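Local coordinates for carbohydrate-binding protein (Flavonifractor plautii, PDB 6N1B) that probably removes the acetyl group from N-acetylgalactosamine of the blood group A antigen and binds the related blood group B trisaccharide, at residues E62-N65 / Y69-V72. Sequence-based numbering, arbitrary orientation.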
# COMPACT_ATOMS: atom_id res chain seq x y z
N GLU A 62 -18.07 0.47 -11.10
CA GLU A 62 -19.09 -0.59 -11.15
C GLU A 62 -18.56 -1.77 -10.40
O GLU A 62 -17.35 -2.01 -10.31
CB GLU A 62 -19.30 -0.95 -12.60
CG GLU A 62 -19.91 0.13 -13.49
CD GLU A 62 -19.80 -0.21 -14.95
OE1 GLU A 62 -19.39 -1.26 -15.33
OE2 GLU A 62 -20.16 0.71 -15.68
N PRO A 63 -19.45 -2.52 -9.74
CA PRO A 63 -19.00 -3.68 -8.94
C PRO A 63 -18.27 -4.76 -9.70
O PRO A 63 -18.58 -5.00 -10.85
CB PRO A 63 -20.25 -4.18 -8.25
CG PRO A 63 -21.39 -3.73 -9.10
CD PRO A 63 -20.94 -2.44 -9.79
N TRP A 64 -17.28 -5.32 -9.03
CA TRP A 64 -16.52 -6.46 -9.52
C TRP A 64 -16.73 -7.58 -8.52
O TRP A 64 -16.45 -7.39 -7.34
CB TRP A 64 -15.07 -6.10 -9.63
CG TRP A 64 -14.15 -7.15 -10.19
CD1 TRP A 64 -14.01 -7.52 -11.52
CD2 TRP A 64 -13.27 -7.97 -9.46
NE1 TRP A 64 -13.02 -8.49 -11.64
CE2 TRP A 64 -12.53 -8.78 -10.42
CE3 TRP A 64 -13.00 -8.14 -8.11
CZ2 TRP A 64 -11.67 -9.74 -10.03
CZ3 TRP A 64 -12.08 -9.08 -7.73
CH2 TRP A 64 -11.39 -9.90 -8.73
N ASN A 65 -17.30 -8.69 -8.97
CA ASN A 65 -17.66 -9.83 -8.08
C ASN A 65 -18.40 -9.32 -6.83
O ASN A 65 -18.15 -9.79 -5.70
CB ASN A 65 -16.40 -10.62 -7.71
CG ASN A 65 -15.80 -11.26 -8.96
OD1 ASN A 65 -14.59 -10.94 -9.36
ND2 ASN A 65 -16.56 -12.08 -9.58
N TYR A 69 -15.45 -1.86 -3.89
CA TYR A 69 -14.18 -1.63 -3.18
C TYR A 69 -13.56 -2.96 -2.91
O TYR A 69 -14.15 -3.91 -2.35
CB TYR A 69 -14.39 -0.96 -1.87
CG TYR A 69 -15.06 0.38 -1.90
CD1 TYR A 69 -16.44 0.54 -2.03
CD2 TYR A 69 -14.37 1.60 -1.68
CE1 TYR A 69 -17.07 1.77 -1.94
CE2 TYR A 69 -14.94 2.81 -1.57
CZ TYR A 69 -16.32 2.90 -1.71
OH TYR A 69 -16.92 4.14 -1.55
N TRP A 70 -12.25 -3.06 -3.24
CA TRP A 70 -11.41 -4.25 -2.97
C TRP A 70 -10.14 -3.78 -2.30
O TRP A 70 -9.60 -2.74 -2.78
CB TRP A 70 -11.10 -5.01 -4.25
CG TRP A 70 -12.34 -5.73 -4.73
CD1 TRP A 70 -13.42 -5.22 -5.42
CD2 TRP A 70 -12.67 -7.09 -4.40
NE1 TRP A 70 -14.38 -6.18 -5.51
CE2 TRP A 70 -13.96 -7.35 -4.94
CE3 TRP A 70 -12.02 -8.13 -3.76
CZ2 TRP A 70 -14.60 -8.60 -4.78
CZ3 TRP A 70 -12.62 -9.38 -3.65
CH2 TRP A 70 -13.89 -9.58 -4.16
N ALA A 71 -9.66 -4.47 -1.28
CA ALA A 71 -8.44 -4.08 -0.64
C ALA A 71 -7.56 -5.30 -0.45
O ALA A 71 -8.02 -6.38 -0.07
CB ALA A 71 -8.67 -3.34 0.68
N VAL A 72 -6.24 -5.08 -0.62
CA VAL A 72 -5.23 -6.03 -0.13
C VAL A 72 -4.50 -5.37 1.04
O VAL A 72 -4.42 -4.14 1.10
CB VAL A 72 -4.28 -6.42 -1.28
CG1 VAL A 72 -3.41 -5.23 -1.78
CG2 VAL A 72 -3.40 -7.67 -0.90
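Trp64 sets the benzo edge of its indole against one face of the Trp70 indole, an edge-to-face (T-shaped) pair with the two six-membered ring centroids 4.9 Å apart and their planes at 82°. The touching edge is CE3 and CZ3: Trp64 CE3 lies 3.4 Å from Trp70 CE2, over the rim of the ring system near the fusion bond, while Trp64 CZ3 reaches Trp70 CZ2 at 3.9 Å. With CG of Trp64 anti to the backbone N (chi1 -177°), the ring leaves its strand on the side of its own carbonyl carbon, and edge and carbonyl reach Trp70 together. The main partner of Trp70 NE1 is Tyr67 O; a weak, bent hydrogen bond to Trp64 O (3.0 Å, N-H...O angle 130°) is additional, so one indole N-H is shared between the two carbonyls. Segment 62-65 lies in the connection that leads from strand 52-60 round a corner to strand 67-75, the middle strand of a three-stranded antiparallel sheet in what looks like a beta-propeller. Trp70 is buried against Ile88 and Ala90 of that sheet and Met123 of strand 116-126 in the next. Trp64 joins the same neighbouring sheet by a further edge-to-face contact with Tyr125, and its NE1 is hydrogen-bonded to Asp130 O, which should help to hold the rotation of the indole. At the solvent-facing end Asn65 adds a lighter contact, its CB 4.0 Å from Trp70 CZ2 and its backbone O near the plane of the Trp70 ring at the edge, 3.9 Å from the same CZ2.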